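Local coordinates for protein serpin-ZX (Arabidopsis thaliana, PDB 3LE2) that inhibits target proteases, among them metacaspase-9 and RD21A, through cleavage of its reactive center loop and covalent binding, and restrains programmed cell death, at residues 163-168 with 324-329; 99-104 with 123-128. All coordinates share one frame; numbering follows the deposited sequence. Where two conformers were deposited one is given.

Contact 1 (163-168 with 324-329)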
ATOM      1  N   SER A 163     -10.554 -27.383   3.504  1.00 36.49           N
ATOM      2  CA  SER A 163     -10.002 -28.671   3.099  1.00 41.16           C
ATOM      3  C   SER A 163      -9.672 -28.682   1.608  1.00 41.85           C
ATOM      4  O   SER A 163      -8.907 -29.533   1.138  1.00 35.06           O
ATOM      5  CB  SER A 163     -10.929 -29.839   3.490  1.00 38.87           C
ATOM      6  OG  SER A 163     -12.203 -29.715   2.885  1.00 49.37           O
ATOM      7  N   MET A 164     -10.232 -27.725   0.871  1.00 35.43           N
ATOM      8  CA  MET A 164      -9.936 -27.602  -0.559  1.00 39.06           C
ATOM      9  C   MET A 164      -8.766 -26.660  -0.864  1.00 39.09           C
ATOM     10  O   MET A 164      -8.344 -26.533  -2.015  1.00 49.44           O
ATOM     11  CB  MET A 164     -11.175 -27.142  -1.328  1.00 42.61           C
ATOM     12  CG  MET A 164     -12.366 -28.090  -1.211  1.00 52.74           C
ATOM     13  SD  MET A 164     -11.985 -29.725  -1.874  1.00 59.87           S
ATOM     14  CE  MET A 164     -11.493 -29.293  -3.553  1.00 44.47           C
ATOM     15  N   THR A 165      -8.243 -25.996   0.158  1.00 37.81           N
ATOM     16  CA  THR A 165      -7.175 -25.022  -0.055  1.00 36.18           C
ATOM     17  C   THR A 165      -5.887 -25.712  -0.476  1.00 36.88           C
ATOM     18  O   THR A 165      -5.452 -26.663   0.161  1.00 37.57           O
ATOM     19  CB  THR A 165      -6.909 -24.186   1.204  1.00 31.60           C
ATOM     20  OG1 THR A 165      -8.049 -23.364   1.477  1.00 33.45           O
ATOM     21  CG2 THR A 165      -5.705 -23.307   0.997  1.00 36.47           C
ATOM     22  N   LYS A 166      -5.286 -25.233  -1.559  1.00 42.18           N
ATOM     23  CA  LYS A 166      -4.085 -25.863  -2.100  1.00 37.55           C
ATOM     24  C   LYS A 166      -2.872 -24.971  -1.995  1.00 33.47           C
ATOM     25  O   LYS A 166      -1.812 -25.425  -1.573  1.00 41.12           O
ATOM     26  CB  LYS A 166      -4.299 -26.283  -3.554  1.00 37.74           C
ATOM     27  CG  LYS A 166      -5.393 -27.342  -3.725  1.00 46.64           C
ATOM     28  CD  LYS A 166      -5.054 -28.630  -2.960  1.00 34.25           C
ATOM     29  CE  LYS A 166      -6.178 -29.648  -3.075  1.00 45.00           C
ATOM     30  NZ  LYS A 166      -6.028 -30.776  -2.097  1.00 46.93           N
ATOM     31  N   LEU A 167      -3.028 -23.702  -2.379  1.00 37.52           N
ATOM     32  CA  LEU A 167      -1.902 -22.767  -2.406  1.00 35.52           C
ATOM     33  C   LEU A 167      -2.310 -21.358  -2.008  1.00 28.40           C
ATOM     34  O   LEU A 167      -3.176 -20.746  -2.635  1.00 33.91           O
ATOM     35  CB  LEU A 167      -1.247 -22.741  -3.795  1.00 31.39           C
ATOM     36  CG  LEU A 167      -0.104 -21.750  -4.002  1.00 29.86           C
ATOM     37  CD1 LEU A 167       1.117 -22.070  -3.151  1.00 26.99           C
ATOM     38  CD2 LEU A 167       0.267 -21.718  -5.465  1.00 38.41           C
ATOM     39  N   ILE A 168      -1.678 -20.843  -0.959  0.57 29.07           N
ATOM     40  CA  ILE A 168      -1.965 -19.495  -0.486  0.57 30.56           C
ATOM     41  C   ILE A 168      -0.708 -18.649  -0.307  0.57 31.00           C
ATOM     42  O   ILE A 168       0.396 -19.168  -0.101  0.57 33.28           O
ATOM     43  CB  ILE A 168      -2.725 -19.510   0.858  0.57 31.24           C
ATOM     44  CG1 ILE A 168      -1.825 -20.063   1.969  0.57 31.97           C
ATOM     45  CG2 ILE A 168      -4.030 -20.286   0.722  0.57 26.57           C
ATOM     46  CD1 ILE A 168      -2.408 -19.948   3.363  0.57 29.60           C
ATOM     47  N   VAL A 324      -3.317 -20.667  -7.695  1.00 43.34           N
ATOM     48  CA  VAL A 324      -3.350 -19.967  -6.421  1.00 36.18           C
ATOM     49  C   VAL A 324      -4.771 -19.954  -5.865  1.00 36.76           C
ATOM     50  O   VAL A 324      -5.720 -19.571  -6.558  1.00 39.62           O
ATOM     51  CB  VAL A 324      -2.860 -18.519  -6.580  1.00 40.57           C
ATOM     52  CG1 VAL A 324      -2.895 -17.787  -5.239  1.00 26.91           C
ATOM     53  CG2 VAL A 324      -1.461 -18.498  -7.189  1.00 35.26           C
ATOM     54  N   SER A 325      -4.911 -20.384  -4.615  1.00 32.00           N
ATOM     55  CA  SER A 325      -6.205 -20.397  -3.940  1.00 32.79           C
ATOM     56  C   SER A 325      -6.545 -19.006  -3.394  1.00 37.06           C
ATOM     57  O   SER A 325      -7.670 -18.516  -3.545  1.00 33.38           O
ATOM     58  CB  SER A 325      -6.196 -21.418  -2.792  1.00 35.66           C
ATOM     59  OG  SER A 325      -5.742 -22.695  -3.222  1.00 32.07           O
ATOM     60  N   ASN A 326      -5.565 -18.376  -2.752  1.00 29.43           N
ATOM     61  CA  ASN A 326      -5.793 -17.104  -2.090  1.00 25.12           C
ATOM     62  C   ASN A 326      -4.523 -16.297  -2.028  1.00 30.59           C
ATOM     63  O   ASN A 326      -3.407 -16.841  -1.958  1.00 27.29           O
ATOM     64  CB  ASN A 326      -6.249 -17.293  -0.637  1.00 27.49           C
ATOM     65  CG  ASN A 326      -7.277 -18.394  -0.461  1.00 31.80           C
ATOM     66  OD1 ASN A 326      -6.944 -19.581  -0.452  1.00 33.64           O
ATOM     67  ND2 ASN A 326      -8.530 -18.002  -0.279  1.00 29.05           N
ATOM     68  N   ILE A 327      -4.704 -14.985  -2.009  1.00 26.59           N
ATOM     69  CA  ILE A 327      -3.615 -14.079  -1.698  1.00 33.07           C
ATOM     70  C   ILE A 327      -4.089 -13.177  -0.573  1.00 27.66           C
ATOM     71  O   ILE A 327      -4.794 -12.189  -0.799  1.00 26.53           O
ATOM     72  CB  ILE A 327      -3.168 -13.250  -2.914  1.00 31.20           C
ATOM     73  CG1 ILE A 327      -2.698 -14.176  -4.044  1.00 32.68           C
ATOM     74  CG2 ILE A 327      -2.066 -12.266  -2.517  1.00 24.99           C
ATOM     75  CD1 ILE A 327      -2.504 -13.452  -5.385  1.00 27.12           C
ATOM     76  N   PHE A 328      -3.696 -13.547   0.643  1.00 25.56           N
ATOM     77  CA  PHE A 328      -4.098 -12.834   1.857  1.00 28.81           C
ATOM     78  C   PHE A 328      -3.176 -11.656   2.150  1.00 26.91           C
ATOM     79  O   PHE A 328      -1.959 -11.826   2.287  1.00 26.75           O
ATOM     80  CB  PHE A 328      -4.127 -13.801   3.046  1.00 25.12           C
ATOM     81  CG  PHE A 328      -5.168 -14.886   2.922  1.00 29.53           C
ATOM     82  CD1 PHE A 328      -4.796 -16.208   2.686  1.00 32.54           C
ATOM     83  CD2 PHE A 328      -6.527 -14.582   3.039  1.00 25.95           C
ATOM     84  CE1 PHE A 328      -5.767 -17.228   2.590  1.00 24.99           C
ATOM     85  CE2 PHE A 328      -7.498 -15.583   2.932  1.00 35.63           C
ATOM     86  CZ  PHE A 328      -7.117 -16.909   2.706  1.00 30.98           C
ATOM     87  N   HIS A 329      -3.754 -10.460   2.238  1.00 23.50           N
ATOM     88  CA  HIS A 329      -2.967  -9.253   2.485  1.00 28.22           C
ATOM     89  C   HIS A 329      -3.514  -8.434   3.645  1.00 27.81           C
ATOM     90  O   HIS A 329      -4.724  -8.256   3.794  1.00 27.70           O
ATOM     91  CB  HIS A 329      -2.891  -8.373   1.222  1.00 24.64           C
ATOM     92  CG  HIS A 329      -2.142  -7.088   1.422  1.00 28.59           C
ATOM     93  ND1 HIS A 329      -0.776  -7.043   1.621  1.00 34.88           N
ATOM     94  CD2 HIS A 329      -2.566  -5.799   1.438  1.00 29.17           C
ATOM     95  CE1 HIS A 329      -0.396  -5.786   1.768  1.00 34.59           C
ATOM     96  NE2 HIS A 329      -1.460  -5.011   1.656  1.00 34.11           N
TER
HETATM   97  O   HOH W   1      -8.819 -21.161   0.141  1.00 37.79           O
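The hydroxyl of Ser325 overlaps the turn of chain leading into Leu167 and takes two backbone N-H groups at once. Leu167 N reaches Ser325 OG at 3.0 Å in an almost straight bond (179°), and Lys166 N reaches the same OG at 3.1 Å. With OG anti to the carbonyl carbon (chi1 -51°), it sits beside Ser325's own backbone N, which in turn donates to Leu167 O at 2.7 Å, in the plane of that carbonyl. Asn326 N adds a weak, longer bond to Leu167 O. Strands 167-176 and 326-335, s3A and s5A of the central serpin sheet A by family topology, thus begin their parallel pairing here in the native stressed state; in cleaved serpins the reactive center loop inserts between them. Beside this pairing, Leu167 CD2 packs against Val324 CG2 of the loop before strand 326-335. In one of two modelled conformers, Ile168 CG2 lies at the edge of the Phe328 ring, near its plane. A water gives a hydrogen bond to Asn326 OD1 and is bonded to Thr165 OG1, which also meets Asp162 N; Asn326 ND2 goes to Asp289. Helix 37-49 lies against Val324, and Phe129 of helix 129-147 against Thr165. One hydroxyl oxygen accepting two N-H groups, and one carbonyl taking two more, would hold the entry to strand 167-176 in place.

Contact 2 (99-104 with 123-128)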
ATOM      1  N   GLY A  99       5.092 -14.833   2.757  1.00 30.24           N
ATOM      2  CA  GLY A  99       5.192 -16.282   2.771  1.00 26.85           C
ATOM      3  C   GLY A  99       4.212 -17.010   1.876  1.00 32.14           C
ATOM      4  O   GLY A  99       3.169 -16.468   1.497  1.00 30.83           O
ATOM      5  N   ALA A 100       4.563 -18.249   1.535  1.00 30.62           N
ATOM      6  CA  ALA A 100       3.692 -19.118   0.763  1.00 31.38           C
ATOM      7  C   ALA A 100       3.518 -20.467   1.459  1.00 28.14           C
ATOM      8  O   ALA A 100       4.464 -21.033   1.990  1.00 31.00           O
ATOM      9  CB  ALA A 100       4.262 -19.318  -0.634  1.00 37.74           C
ATOM     10  N   TRP A 101       2.295 -20.971   1.453  1.00 34.45           N
ATOM     11  CA  TRP A 101       1.999 -22.281   2.011  1.00 34.01           C
ATOM     12  C   TRP A 101       1.274 -23.103   0.966  1.00 27.53           C
ATOM     13  O   TRP A 101       0.383 -22.613   0.271  1.00 29.74           O
ATOM     14  CB  TRP A 101       1.108 -22.158   3.258  1.00 37.26           C
ATOM     15  CG  TRP A 101       1.835 -21.792   4.543  1.00 38.38           C
ATOM     16  CD1 TRP A 101       2.155 -22.634   5.580  1.00 37.66           C
ATOM     17  CD2 TRP A 101       2.322 -20.494   4.920  1.00 31.91           C
ATOM     18  NE1 TRP A 101       2.813 -21.938   6.573  1.00 36.22           N
ATOM     19  CE2 TRP A 101       2.921 -20.625   6.195  1.00 36.28           C
ATOM     20  CE3 TRP A 101       2.303 -19.233   4.306  1.00 33.24           C
ATOM     21  CZ2 TRP A 101       3.494 -19.545   6.863  1.00 32.86           C
ATOM     22  CZ3 TRP A 101       2.872 -18.168   4.968  1.00 29.79           C
ATOM     23  CH2 TRP A 101       3.465 -18.331   6.232  1.00 32.60           C
ATOM     24  N   ILE A 102       1.629 -24.369   0.876  1.00 31.73           N
ATOM     25  CA  ILE A 102       0.986 -25.246  -0.087  1.00 38.85           C
ATOM     26  C   ILE A 102       0.480 -26.497   0.623  1.00 40.47           C
ATOM     27  O   ILE A 102       1.079 -26.940   1.608  1.00 42.53           O
ATOM     28  CB  ILE A 102       1.988 -25.616  -1.206  1.00 47.04           C
ATOM     29  CG1 ILE A 102       1.252 -25.996  -2.482  1.00 42.07           C
ATOM     30  CG2 ILE A 102       2.958 -26.711  -0.740  1.00 46.26           C
ATOM     31  CD1 ILE A 102       2.123 -25.916  -3.690  1.00 48.72           C
ATOM     32  N   ASP A 103      -0.624 -27.071   0.158  1.00 38.08           N
ATOM     33  CA  ASP A 103      -1.065 -28.312   0.780  1.00 47.90           C
ATOM     34  C   ASP A 103       0.040 -29.356   0.702  1.00 52.67           C
ATOM     35  O   ASP A 103       0.650 -29.542  -0.355  1.00 46.08           O
ATOM     36  CB  ASP A 103      -2.333 -28.878   0.160  1.00 45.84           C
ATOM     37  CG  ASP A 103      -2.868 -30.044   0.963  1.00 52.00           C
ATOM     38  OD1 ASP A 103      -3.068 -29.853   2.179  1.00 43.87           O
ATOM     39  OD2 ASP A 103      -3.048 -31.149   0.404  1.00 55.20           O
ATOM     40  N   LYS A 104       0.278 -30.045   1.820  1.00 46.61           N
ATOM     41  CA  LYS A 104       1.410 -30.960   1.938  1.00 49.21           C
ATOM     42  C   LYS A 104       1.339 -32.153   0.977  1.00 48.75           C
ATOM     43  O   LYS A 104       2.294 -32.918   0.864  1.00 45.81           O
ATOM     44  CB  LYS A 104       1.567 -31.444   3.379  1.00 46.21           C
ATOM     45  CG  LYS A 104       0.623 -32.562   3.758  1.00 42.36           C
ATOM     46  CD  LYS A 104       0.922 -33.073   5.165  1.00 52.36           C
ATOM     47  CE  LYS A 104      -0.000 -34.225   5.537  1.00 50.04           C
ATOM     48  NZ  LYS A 104       0.261 -34.712   6.918  1.00 64.23           N
ATOM     49  N   ALA A 123       9.235 -16.874   3.014  1.00 41.82           N
ATOM     50  CA  ALA A 123       9.174 -18.243   3.508  1.00 38.86           C
ATOM     51  C   ALA A 123       8.350 -19.090   2.560  1.00 38.43           C
ATOM     52  O   ALA A 123       7.499 -18.581   1.849  1.00 42.62           O
ATOM     53  CB  ALA A 123       8.557 -18.270   4.893  1.00 33.76           C
ATOM     54  N   SER A 124       8.593 -20.389   2.551  1.00 35.51           N
ATOM     55  CA  SER A 124       7.722 -21.297   1.818  1.00 40.48           C
ATOM     56  C   SER A 124       7.589 -22.549   2.650  1.00 46.29           C
ATOM     57  O   SER A 124       8.584 -23.067   3.156  1.00 53.12           O
ATOM     58  CB  SER A 124       8.279 -21.621   0.428  1.00 49.97           C
ATOM     59  OG  SER A 124       9.662 -21.936   0.475  1.00 45.92           O
ATOM     60  N   ASN A 125       6.357 -23.019   2.809  1.00 44.35           N
ATOM     61  CA  ASN A 125       6.081 -24.140   3.687  1.00 35.35           C
ATOM     62  C   ASN A 125       4.951 -24.999   3.163  1.00 39.70           C
ATOM     63  O   ASN A 125       4.151 -24.559   2.336  1.00 39.12           O
ATOM     64  CB  ASN A 125       5.719 -23.629   5.080  1.00 39.93           C
ATOM     65  CG  ASN A 125       6.911 -23.065   5.816  1.00 40.88           C
ATOM     66  OD1 ASN A 125       7.703 -23.811   6.387  1.00 60.76           O
ATOM     67  ND2 ASN A 125       7.046 -21.746   5.812  1.00 32.27           N
ATOM     68  N   GLN A 126       4.896 -26.232   3.648  1.00 39.57           N
ATOM     69  CA  GLN A 126       3.742 -27.082   3.413  1.00 44.40           C
ATOM     70  C   GLN A 126       2.828 -27.035   4.625  1.00 39.45           C
ATOM     71  O   GLN A 126       3.265 -26.752   5.735  1.00 36.70           O
ATOM     72  CB  GLN A 126       4.169 -28.520   3.178  1.00 45.44           C
ATOM     73  CG  GLN A 126       4.960 -28.732   1.923  1.00 56.09           C
ATOM     74  CD  GLN A 126       5.614 -30.082   1.918  1.00 57.13           C
ATOM     75  OE1 GLN A 126       4.982 -31.087   1.588  1.00 62.19           O
ATOM     76  NE2 GLN A 126       6.885 -30.126   2.315  1.00 56.60           N
ATOM     77  N   ALA A 127       1.556 -27.322   4.406  1.00 39.31           N
ATOM     78  CA  ALA A 127       0.592 -27.312   5.486  1.00 39.88           C
ATOM     79  C   ALA A 127      -0.444 -28.386   5.223  1.00 40.79           C
ATOM     80  O   ALA A 127      -0.621 -28.828   4.088  1.00 42.97           O
ATOM     81  CB  ALA A 127      -0.062 -25.951   5.591  1.00 32.94           C
ATOM     82  N   ASP A 128      -1.121 -28.807   6.280  1.00 39.66           N
ATOM     83  CA  ASP A 128      -2.134 -29.835   6.175  1.00 37.87           C
ATOM     84  C   ASP A 128      -3.500 -29.187   6.009  1.00 45.00           C
ATOM     85  O   ASP A 128      -4.357 -29.325   6.880  1.00 43.97           O
ATOM     86  CB  ASP A 128      -2.120 -30.685   7.445  1.00 41.64           C
ATOM     87  CG  ASP A 128      -2.916 -31.973   7.304  1.00 46.91           C
ATOM     88  OD1 ASP A 128      -3.573 -32.163   6.252  1.00 47.70           O
ATOM     89  OD2 ASP A 128      -2.874 -32.797   8.251  1.00 53.33           O
TER
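Strands 93-103 and 123-127, joined through helix 110-119, form a beta-alpha-beta unit in the serpin body, and contact 2 is their parallel pairing. Five backbone hydrogen bonds alternate between them, from Ala100 N to Ala123 O at 3.0 Å through to Lys104 N to Ala127 O at 2.7 Å. The donor of the first lies above the carbonyl plane, whereas Ile102 N meets Asn125 O in the plane. CA-H groups of Trp101 and Gln126 add contacts to Asn125 O and Ile102 O. The short strand segments cross at -27°. Trp101 CG is anti to the carbonyl carbon (chi1 -80°), and the indole lies alongside Asn125, both side chains pointing the same way: Asn125 CB sits over the five-membered ring, 4.0 Å from its centroid, in a CH-pi contact, and the amide plane is 31° from that of the ring. Ala127 CB touches the ring edge at CD1, 4.0 Å away. Strand 123-127 pairs with strand 93-103, and 93-103 pairs on with 167-176, as part of the central sheet A of the serpin fold (s1A, s2A and s3A by family topology). Helix 129-147 packs on the Trp101 face, with Trp143 meeting the indole edge-to-face. Ile102 CG2 meets Gln126 CG on the reverse face, where Phe108 also reaches Ile102. At the C-terminal end, the extended Lys104 chain runs beside Asp128, its NZ making a long salt bridge of 3.9 Å to OD2. Asp128 is the N-cap of helix 129-147, and its OD1 accepts from Ser131 N.

Overall arrangement
From the N terminus, strand 93-103 comes first; after helix 110-119 the chain returns as strand 123-127, and contact 2 closes this short loop. Helix 129-147 then leads to 163-168, which opens contact 1. The chain makes a far longer excursion of 155 residues, much of it strand, before 324-329 closes it. The two loops are in series, neither nested nor crossed. They meet through the shared sheet, because strand 167-176 pairs antiparallel with strand 93-103: Lys166 O lies 2.7 Å from Asp103 N, a probable hydrogen bond. The resulting strand order is 123-127, 93-103, 167-176, 326-335, with helix 129-147 against both contacts.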